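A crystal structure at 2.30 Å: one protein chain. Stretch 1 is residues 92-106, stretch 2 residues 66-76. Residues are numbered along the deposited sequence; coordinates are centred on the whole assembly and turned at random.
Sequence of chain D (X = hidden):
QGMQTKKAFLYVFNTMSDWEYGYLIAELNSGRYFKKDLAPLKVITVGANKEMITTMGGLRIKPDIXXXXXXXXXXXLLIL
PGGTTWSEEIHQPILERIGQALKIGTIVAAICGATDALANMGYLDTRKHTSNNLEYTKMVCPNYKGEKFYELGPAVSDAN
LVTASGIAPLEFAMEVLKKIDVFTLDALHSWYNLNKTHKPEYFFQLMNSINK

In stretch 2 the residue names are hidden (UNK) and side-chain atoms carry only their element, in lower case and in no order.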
# COMPACT_ATOMS: atom_id res chain seq x y z
N GLN D 92 4.70 23.69 4.49
CA GLN D 92 4.27 24.98 3.95
C GLN D 92 4.87 25.32 2.58
O GLN D 92 4.18 25.74 1.68
CB GLN D 92 4.53 26.11 4.98
CG GLN D 92 3.43 27.14 5.05
CD GLN D 92 2.13 26.54 5.61
OE1 GLN D 92 1.05 26.80 5.09
NE2 GLN D 92 2.26 25.67 6.64
N PRO D 93 6.16 25.10 2.42
CA PRO D 93 6.66 25.39 1.08
C PRO D 93 5.97 24.56 -0.05
O PRO D 93 5.54 25.16 -1.03
CB PRO D 93 8.16 25.09 1.21
CG PRO D 93 8.44 25.08 2.63
CD PRO D 93 7.22 24.59 3.29
N ILE D 94 5.82 23.24 0.10
CA ILE D 94 5.09 22.49 -0.93
C ILE D 94 3.66 22.94 -1.06
O ILE D 94 3.10 22.96 -2.15
CB ILE D 94 5.16 20.91 -0.82
CG1 ILE D 94 4.98 20.30 -2.24
CG2 ILE D 94 4.21 20.36 0.28
CD1 ILE D 94 4.95 18.85 -2.38
N LEU D 95 3.07 23.36 0.03
CA LEU D 95 1.66 23.71 0.04
C LEU D 95 1.48 25.03 -0.71
O LEU D 95 0.41 25.26 -1.32
CB LEU D 95 1.18 23.73 1.48
CG LEU D 95 0.01 22.89 2.05
CD1 LEU D 95 -0.42 21.66 1.32
CD2 LEU D 95 0.31 22.59 3.51
N GLU D 96 2.53 25.85 -0.77
CA GLU D 96 2.47 27.12 -1.51
C GLU D 96 2.58 26.84 -2.98
O GLU D 96 1.76 27.35 -3.78
CB GLU D 96 3.52 28.11 -1.00
CG GLU D 96 3.15 28.55 0.50
CD GLU D 96 4.16 29.52 1.23
OE1 GLU D 96 5.31 29.77 0.72
OE2 GLU D 96 3.81 29.97 2.36
N ARG D 97 3.53 25.97 -3.31
CA ARG D 97 3.85 25.51 -4.66
C ARG D 97 2.72 24.79 -5.28
O ARG D 97 2.65 24.74 -6.47
CB ARG D 97 5.01 24.49 -4.63
CG ARG D 97 6.34 24.96 -4.03
CD ARG D 97 7.30 25.58 -5.03
NE ARG D 97 7.23 24.93 -6.34
CZ ARG D 97 8.07 24.00 -6.82
NH1 ARG D 97 9.15 23.59 -6.18
NH2 ARG D 97 7.81 23.51 -8.02
N ILE D 98 1.87 24.18 -4.47
CA ILE D 98 0.74 23.39 -4.95
C ILE D 98 -0.26 24.34 -5.56
O ILE D 98 -1.00 23.99 -6.51
CB ILE D 98 0.05 22.52 -3.80
CG1 ILE D 98 0.85 21.24 -3.53
CG2 ILE D 98 -1.39 22.13 -4.16
CD1 ILE D 98 0.87 20.76 -2.02
N GLY D 99 -0.31 25.55 -4.99
CA GLY D 99 -1.20 26.58 -5.46
C GLY D 99 -0.89 26.95 -6.87
O GLY D 99 -1.81 27.09 -7.67
N GLN D 100 0.41 27.10 -7.17
CA GLN D 100 0.90 27.46 -8.52
C GLN D 100 0.75 26.26 -9.44
O GLN D 100 0.26 26.41 -10.56
CB GLN D 100 2.41 27.83 -8.53
CG GLN D 100 2.91 28.79 -7.42
CD GLN D 100 4.44 28.70 -7.19
OE1 GLN D 100 4.96 29.03 -6.08
NE2 GLN D 100 5.18 28.20 -8.22
N ALA D 101 1.22 25.09 -8.98
CA ALA D 101 1.04 23.85 -9.74
C ALA D 101 -0.38 23.78 -10.24
O ALA D 101 -0.58 23.50 -11.38
CB ALA D 101 1.36 22.62 -8.90
N LEU D 102 -1.36 24.02 -9.38
CA LEU D 102 -2.75 23.81 -9.78
C LEU D 102 -3.09 24.70 -10.94
O LEU D 102 -3.78 24.24 -11.81
CB LEU D 102 -3.76 24.02 -8.61
CG LEU D 102 -3.96 22.83 -7.67
CD1 LEU D 102 -4.39 23.29 -6.25
CD2 LEU D 102 -4.93 21.87 -8.28
N LYS D 103 -2.57 25.94 -10.93
CA LYS D 103 -2.69 26.98 -12.02
C LYS D 103 -2.14 26.59 -13.40
O LYS D 103 -2.87 26.71 -14.38
CB LYS D 103 -2.01 28.31 -11.65
CG LYS D 103 -2.66 29.06 -10.51
CD LYS D 103 -1.88 30.36 -10.11
CE LYS D 103 -1.96 30.64 -8.51
NZ LYS D 103 -3.30 31.08 -7.99
N ILE D 104 -0.86 26.19 -13.46
CA ILE D 104 -0.29 25.71 -14.72
C ILE D 104 -0.94 24.43 -15.24
O ILE D 104 -0.80 24.07 -16.42
CB ILE D 104 1.28 25.54 -14.68
CG1 ILE D 104 1.82 25.54 -16.16
CG2 ILE D 104 1.76 24.27 -13.80
CD1 ILE D 104 3.22 26.11 -16.36
N GLY D 105 -1.65 23.72 -14.38
CA GLY D 105 -2.46 22.56 -14.80
C GLY D 105 -1.87 21.22 -14.40
O GLY D 105 -2.21 20.19 -14.97
N THR D 106 -1.01 21.22 -13.39
CA THR D 106 -0.48 19.94 -12.93
C THR D 106 -1.59 19.20 -12.18
O THR D 106 -2.34 19.83 -11.43
CB THR D 106 0.79 20.08 -12.11
OG1 THR D 106 0.51 19.75 -10.79
CG2 THR D 106 1.36 21.44 -12.16
N UNK D 66 14.69 17.04 -3.86
CA UNK D 66 14.19 17.91 -2.83
C UNK D 66 13.19 18.81 -3.48
O UNK D 66 13.20 18.92 -4.66
o UNK D 66 15.63 19.94 -2.79
c UNK D 66 15.35 18.70 -2.15
N UNK D 67 12.29 19.40 -2.72
CA UNK D 67 11.27 20.25 -3.34
C UNK D 67 11.88 21.29 -4.27
O UNK D 67 11.36 21.53 -5.35
c UNK D 67 8.37 22.27 -1.56
c UNK D 67 10.41 20.92 -2.28
c UNK D 67 8.38 21.06 -3.83
c UNK D 67 9.23 21.78 -2.77
N UNK D 68 12.98 21.92 -3.87
CA UNK D 68 13.70 22.89 -4.72
C UNK D 68 14.00 22.39 -6.13
O UNK D 68 13.71 23.07 -7.09
o UNK D 68 13.96 25.08 -3.18
c UNK D 68 15.05 23.21 -4.12
o UNK D 68 16.04 24.54 -2.46
c UNK D 68 15.01 24.36 -3.18
N UNK D 69 14.62 21.22 -6.20
CA UNK D 69 15.00 20.54 -7.45
C UNK D 69 13.82 20.16 -8.36
O UNK D 69 14.04 19.68 -9.42
c UNK D 69 17.79 18.46 -5.63
o UNK D 69 18.95 18.60 -5.16
c UNK D 69 17.24 19.51 -6.65
o UNK D 69 17.08 17.50 -5.29
c UNK D 69 15.78 19.27 -7.09
N UNK D 70 12.58 20.41 -7.95
CA UNK D 70 11.41 19.86 -8.63
C UNK D 70 10.68 20.93 -9.37
O UNK D 70 10.47 21.99 -8.82
c UNK D 70 10.46 19.26 -7.57
s UNK D 70 8.78 18.91 -8.16
N UNK D 71 10.24 20.62 -10.58
CA UNK D 71 9.43 21.53 -11.40
C UNK D 71 8.10 20.87 -11.69
O UNK D 71 8.06 19.72 -12.12
o UNK D 71 11.47 22.27 -12.52
c UNK D 71 9.38 22.95 -13.59
c UNK D 71 10.13 21.84 -12.77
N UNK D 72 7.01 21.59 -11.41
CA UNK D 72 5.67 21.08 -11.65
C UNK D 72 5.14 21.80 -12.87
O UNK D 72 5.23 23.00 -12.97
c UNK D 72 5.30 18.84 -9.55
c UNK D 72 4.69 20.26 -9.24
c UNK D 72 4.75 21.28 -10.41
c UNK D 72 5.29 20.85 -7.96
N UNK D 73 4.60 21.04 -13.81
CA UNK D 73 4.30 21.52 -15.16
C UNK D 73 2.93 21.03 -15.54
O UNK D 73 2.39 20.13 -14.89
o UNK D 73 9.00 21.44 -16.63
c UNK D 73 5.34 21.01 -16.17
c UNK D 73 7.82 21.09 -16.93
o UNK D 73 7.60 20.10 -17.69
c UNK D 73 6.61 21.88 -16.32
N UNK D 74 2.35 21.64 -16.59
CA UNK D 74 0.98 21.35 -16.94
C UNK D 74 1.02 19.87 -17.16
O UNK D 74 1.99 19.34 -17.72
c UNK D 74 0.52 22.10 -18.21
o UNK D 74 -0.93 22.21 -18.29
N UNK D 75 -0.00 19.20 -16.68
CA UNK D 75 -0.14 17.74 -16.81
C UNK D 75 0.91 16.82 -16.12
O UNK D 75 0.81 15.59 -16.32
c UNK D 75 -3.27 19.61 -19.54
c UNK D 75 -0.26 17.35 -18.26
n UNK D 75 -2.42 20.73 -20.20
c UNK D 75 -1.14 18.23 -19.12
c UNK D 75 -2.49 18.66 -18.53
N UNK D 76 1.85 17.35 -15.31
CA UNK D 76 2.67 16.48 -14.45
C UNK D 76 1.68 15.87 -13.46
O UNK D 76 0.55 16.31 -13.38
o UNK D 76 5.17 16.74 -15.69
c UNK D 76 3.81 17.24 -13.74
o UNK D 76 6.00 18.30 -14.34
c UNK D 76 5.09 17.46 -14.66

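Position 66 carries one carbon and one oxygen, the latter bonded to the first carbon, and it stays out of reach of the helix; this is a serine, Ser 66. Position 67 has four side-chain carbons, forked at the second. Its CA-to-CB bond points toward the helix, and one terminal carbon lies 3.6 Å from CB of Ile 94 and 4.0 Å from CB of Pro 93, so the branched end packs on the first turn of the helix. The fork makes it a leucine, Leu 67.

At position 68 two carbons are present, the second bearing two oxygens. The side chain starts away from the helix and makes no contact with it; the atoms are a carboxylate on a short chain: Asp 68. Position 69 extends the same pattern by one carbon and likewise points away: Glu 69. Its OE1 accepts a hydrogen bond from N of Ser 66 (2.8 Å), which ties the side chain back to its own stretch.

Position 70 shows one carbon and one sulfur. The side chain is buried, but its sulfur stays 4.7 Å from NH2 of Arg 97; it is the carbonyl that matters, since NH2 of Arg 97 donates to O of position 70 at 3.2 Å. Carbon followed by sulfur identifies Cys 70. Position 71 has one carbon carrying an oxygen and a second carbon, a threonine, and Thr 71 turns this group away from the helix.

Four carbons forked at the second recur at position 72, which points toward the helix: its CB is 3.9 Å from CB of Ala 101 and 3.8 Å from CG2 of Thr 106, while one terminal carbon approaches NH2 of Arg 97 at 3.7 Å. This is again a leucine, Leu 72. Position 73 has three carbons, the third with two oxygens; the side chain leads away, but its backbone O lies 3.2 Å from CG2 of Thr 106. It is Glu 73.

Position 74 has one carbon and one oxygen, and that oxygen donates to O of Ile 104 at 2.6 Å, using a carbonyl at the helix end; it is Ser 74. Position 75 bears four carbons in a row ending in nitrogen, a lysine. Lys 75 directs its CB away, yet its NZ returns to donate to OG of Ser 74 (2.8 Å). Position 76, two carbons and two oxygens, has its CB 4.5 Å from CB of Thr 106 and is Asp 76.

The contact is anchored at both ends of the helix. Near its start, Leu 67 packs against Pro 93 and Ile 94, and the guanidinium of Arg 97 meets the carbonyls of Leu 67 and Cys 70, presented by a type I turn, at its edge. Leu 72 fills the middle. At the far end Gly 105, with positive phi, lets the chain pass close to Ser 74, where a CB would clash with OG, and N of Lys 75 donates to O of Gly 105 at 3.0 Å.

Stretch 2 (66-76) SLDECTLESKD
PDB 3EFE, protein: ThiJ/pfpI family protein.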